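Local coordinates for putative polysaccharide binding proteins (DUF1812) (PDB 3GF8), which is of unknown function but, as a putative outer-membrane lipoprotein of the FimB/Mfa2 family, probably takes part in anchoring or assembling fimbriae, at residues Q54-E57 with G58-S62; G179-G182 with H183-L187. All coordinates share one frame; numbering follows the deposited sequence.

Both contacts are local turns that follow a beta strand, and contact 1 comes first along the chain. Residues 54-62 run off strand 50-57 into the loop that leads to strand 68-70. Residues 179-187 run from strand 180-182 into the loop before strand 193-195. The centres lie about 24 Å apart and the nearest atoms about 14 Å, so the two do not touch. Contact 1 is at the surface; contact 2 is partly buried. Strand 75-83 links the two indirectly: it pairs with strand 38-44, the partner of strand 50-57, and its Trp82 touches contact 2. The turns belong to different sheets of this largely beta protein and are separate local features of its fold.

Contact 1 (Q54-E57 with G58-S62); sequences QAEE and GSALS
Glu57 meets Leu61 where strand 50-57 ends and the chain turns through residues 58-62. CD1 of Leu61 lies 3.8 Å from CA of Glu57, so the leucine packs on the backbone of the last strand residue. The other branch, CD2, lies 4.0 Å from the carbonyl O of Glu56. CG of Leu61 stands anti to its carbonyl carbon (chi1 -77°), which sets it beside the backbone N; from there CD1 reaches CA of Glu57. The extended side chain of Glu56 passes across the leucine, and its OE2 comes within 4.1 Å of CB of Ala60.

The chain bends at Gly58. This residue has phi 99° and psi -156°, backbone angles that favour glycine. A water joins the two parts. It donates to O of Glu57 at 2.9 Å and accepts from N of Ala60 at 3.1 Å. The turn is tied internally by Leu61 N to Gly58 O at 3.1 Å. Ser59 O takes two bonds, from N and OG of Ser62, the hydroxyl lying on a lone pair.

The acidic ends are held from outside: OE1 of Glu56 bonds to Tyr66 OH, and Glu57 OE2 forms a salt bridge with Arg86. Tyr66 also touches Ala60 and Leu61. Strand 38-44 borders one edge of strand 50-57, and Met68 of strand 68-70 packs against Glu56.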
loop_
_atom_site.group_PDB
_atom_site.type_symbol
_atom_site.label_atom_id
_atom_site.label_comp_id
_atom_site.label_asym_id
_atom_site.label_seq_id
_atom_site.Cartn_x
_atom_site.Cartn_y
_atom_site.Cartn_z
ATOM N N GLN A 54 10.480 -17.426 8.363
ATOM C CA GLN A 54 10.695 -17.148 9.771
ATOM C C GLN A 54 9.983 -15.840 10.116
ATOM O O GLN A 54 10.214 -14.806 9.468
ATOM C CB GLN A 54 12.183 -17.068 10.065
ATOM C CG GLN A 54 12.572 -16.654 11.464
ATOM C CD GLN A 54 14.076 -16.894 11.742
ATOM O OE1 GLN A 54 14.756 -17.604 11.001
ATOM N NE2 GLN A 54 14.579 -16.318 12.821
ATOM N N ALA A 55 9.129 -15.924 11.134
ATOM C CA ALA A 55 8.228 -14.858 11.534
ATOM C C ALA A 55 8.587 -14.399 12.923
ATOM O O ALA A 55 8.858 -15.193 13.811
ATOM C CB ALA A 55 6.758 -15.338 11.507
ATOM N N GLU A 56 8.615 -13.096 13.121
ATOM C CA GLU A 56 8.728 -12.563 14.465
ATOM C C GLU A 56 7.875 -11.328 14.469
ATOM O O GLU A 56 7.675 -10.687 13.410
ATOM C CB GLU A 56 10.186 -12.259 14.763
ATOM C CG GLU A 56 10.467 -12.013 16.243
ATOM C CD GLU A 56 11.947 -12.111 16.588
ATOM O OE1 GLU A 56 12.786 -12.202 15.638
ATOM O OE2 GLU A 56 12.254 -12.102 17.810
ATOM N N GLU A 57 7.348 -11.028 15.641
ATOM C CA GLU A 57 6.407 -9.964 15.825
ATOM C C GLU A 57 6.391 -9.558 17.285
ATOM O O GLU A 57 6.861 -10.295 18.135
ATOM C CB GLU A 57 5.033 -10.433 15.409
ATOM C CG GLU A 57 4.445 -11.496 16.301
ATOM C CD GLU A 57 2.978 -11.719 15.989
ATOM O OE1 GLU A 57 2.683 -12.458 15.050
ATOM O OE2 GLU A 57 2.123 -11.122 16.658
ATOM N N GLY A 58 5.869 -8.373 17.570
ATOM C CA GLY A 58 5.806 -7.875 18.948
ATOM C C GLY A 58 6.910 -6.895 19.327
ATOM O O GLY A 58 7.536 -6.217 18.469
ATOM N N SER A 59 7.156 -6.837 20.631
ATOM C CA SER A 59 7.931 -5.766 21.234
ATOM C C SER A 59 9.375 -5.774 20.735
ATOM O O SER A 59 10.013 -4.710 20.638
ATOM C CB SER A 59 7.910 -5.906 22.761
ATOM O OG SER A 59 8.190 -7.255 23.130
ATOM N N ALA A 60 9.883 -6.965 20.419
ATOM C CA ALA A 60 11.261 -7.082 20.028
ATOM C C ALA A 60 11.575 -6.104 18.903
ATOM O O ALA A 60 12.644 -5.492 18.902
ATOM C CB ALA A 60 11.593 -8.507 19.622
ATOM N N LEU A 61 10.626 -5.939 17.975
ATOM C CA LEU A 61 10.845 -5.176 16.747
ATOM C C LEU A 61 10.936 -3.669 16.982
ATOM O O LEU A 61 11.405 -2.903 16.101
ATOM C CB LEU A 61 9.712 -5.443 15.738
ATOM C CG LEU A 61 9.739 -6.766 14.964
ATOM C CD1 LEU A 61 9.679 -7.940 15.898
ATOM C CD2 LEU A 61 8.559 -6.795 13.988
ATOM N N SER A 62 10.460 -3.240 18.151
ATOM C CA SER A 62 10.272 -1.818 18.436
ATOM C C SER A 62 11.480 -1.201 19.103
ATOM O O SER A 62 11.512 0.014 19.293
ATOM C CB SER A 62 9.087 -1.640 19.374
ATOM O OG SER A 62 9.369 -2.264 20.628
HETATM O O HOH W 1 8.482 -9.679 20.408
#

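Contact 2 (G179-G182 with H183-L187); sequences GHLG and HDNSL
The backbone of residues 182-186 makes a 3:5 beta hairpin: a type I turn from Gly182 to Asn185 with a G1 bulge at Asn185, where phi is positive. Leu187 then forms a single beta bridge with Leu181. Asn185 N bonds to Gly182 O at 2.9 Å, with the donor above the carbonyl plane. A straighter bond runs from Gly182 N to Ser186 O, 2.9 Å long with an angle of 169° at the hydrogen, in the carbonyl plane. Ser186 O thus meets two successive residues: Gly182 by its N-H, and Leu181 by a CH...O contact from CA, 3.3 Å away.

Leu181 and Leu187 lie side by side and point the same way. Their branches meet at CD2 of Leu181 and CD1 of Leu187, 3.8 Å apart. The other methyl, CD1 of Leu181, is 3.9 Å from OD1 of Asn185. CG of Asn185 lies anti to its backbone N (chi1 -150°), bringing the amide alongside the leucine. ND2 bonds to OD1 of Asp148, and Trp82 of strand 75-83 touches both residues. On the strand's other flank, Leu106 bonds to Leu181 by backbone atoms, and Leu108 to Gly179 just before the strand.

Asp184 starts an Asx turn. Its OD1 accepts Ser186 N at 3.0 Å from above the carboxylate plane. The same oxygen takes Ser186 OG at 2.5 Å on its syn side, 17° out of the carboxylate plane.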
loop_
_atom_site.group_PDB
_atom_site.type_symbol
_atom_site.label_atom_id
_atom_site.label_comp_id
_atom_site.label_asym_id
_atom_site.label_seq_id
_atom_site.Cartn_x
_atom_site.Cartn_y
_atom_site.Cartn_z
ATOM N N GLY A 179 -5.292 -6.496 -5.808
ATOM C CA GLY A 179 -5.336 -7.308 -4.592
ATOM C C GLY A 179 -4.516 -8.590 -4.622
ATOM O O GLY A 179 -4.641 -9.413 -3.702
ATOM N N HIS A 180 -3.668 -8.778 -5.637
ATOM C CA HIS A 180 -2.891 -10.041 -5.757
ATOM C C HIS A 180 -1.423 -9.723 -6.102
ATOM O O HIS A 180 -1.114 -9.314 -7.216
ATOM C CB HIS A 180 -3.530 -10.950 -6.816
ATOM C CG HIS A 180 -3.179 -12.400 -6.694
ATOM N ND1 HIS A 180 -3.426 -13.301 -7.708
ATOM C CD2 HIS A 180 -2.592 -13.105 -5.695
ATOM C CE1 HIS A 180 -3.038 -14.504 -7.321
ATOM N NE2 HIS A 180 -2.512 -14.410 -6.112
ATOM N N LEU A 181 -0.534 -9.872 -5.125
ATOM C CA LEU A 181 0.855 -9.445 -5.294
ATOM C C LEU A 181 1.789 -10.650 -5.432
ATOM O O LEU A 181 1.740 -11.569 -4.648
ATOM C CB LEU A 181 1.284 -8.558 -4.123
ATOM C CG LEU A 181 0.400 -7.323 -3.911
ATOM C CD1 LEU A 181 0.846 -6.527 -2.723
ATOM C CD2 LEU A 181 0.327 -6.482 -5.226
ATOM N N GLY A 182 2.656 -10.602 -6.432
ATOM C CA GLY A 182 3.680 -11.611 -6.616
ATOM C C GLY A 182 4.874 -11.408 -5.711
ATOM O O GLY A 182 4.981 -10.398 -4.999
ATOM N N HIS A 183 5.797 -12.365 -5.762
ATOM C CA HIS A 183 7.027 -12.333 -4.934
ATOM C C HIS A 183 7.924 -11.124 -5.220
ATOM O O HIS A 183 8.800 -10.779 -4.402
ATOM C CB HIS A 183 7.864 -13.587 -5.212
ATOM C CG HIS A 183 8.492 -13.565 -6.561
ATOM N ND1 HIS A 183 7.815 -13.953 -7.703
ATOM C CD2 HIS A 183 9.707 -13.134 -6.963
ATOM C CE1 HIS A 183 8.611 -13.798 -8.745
ATOM N NE2 HIS A 183 9.761 -13.296 -8.323
ATOM N N ASP A 184 7.731 -10.522 -6.392
ATOM C CA ASP A 184 8.435 -9.297 -6.789
ATOM C C ASP A 184 7.627 -8.004 -6.520
ATOM O O ASP A 184 8.024 -6.918 -6.951
ATOM C CB ASP A 184 8.826 -9.370 -8.290
ATOM C CG ASP A 184 7.613 -9.429 -9.242
ATOM O OD1 ASP A 184 6.432 -9.488 -8.811
ATOM O OD2 ASP A 184 7.839 -9.391 -10.449
ATOM N N ASN A 185 6.509 -8.130 -5.805
ATOM C CA ASN A 185 5.601 -7.015 -5.463
ATOM C C ASN A 185 4.752 -6.539 -6.660
ATOM O O ASN A 185 4.103 -5.510 -6.581
ATOM C CB ASN A 185 6.362 -5.835 -4.807
ATOM C CG ASN A 185 5.496 -5.025 -3.819
ATOM O OD1 ASN A 185 4.593 -5.559 -3.171
ATOM N ND2 ASN A 185 5.776 -3.739 -3.706
ATOM N N SER A 186 4.736 -7.286 -7.762
ATOM C CA SER A 186 3.949 -6.857 -8.908
ATOM C C SER A 186 2.514 -7.336 -8.792
ATOM O O SER A 186 2.205 -8.346 -8.141
ATOM C CB SER A 186 4.571 -7.351 -10.220
ATOM O OG SER A 186 4.509 -8.778 -10.308
ATOM N N LEU A 187 1.628 -6.598 -9.433
ATOM C CA LEU A 187 0.216 -6.949 -9.435
ATOM C C LEU A 187 -0.026 -8.137 -10.367
ATOM O O LEU A 187 0.190 -8.059 -11.566
ATOM C CB LEU A 187 -0.645 -5.763 -9.840
ATOM C CG LEU A 187 -0.965 -4.676 -8.795
ATOM C CD1 LEU A 187 0.257 -4.135 -8.190
ATOM C CD2 LEU A 187 -1.735 -3.570 -9.507
#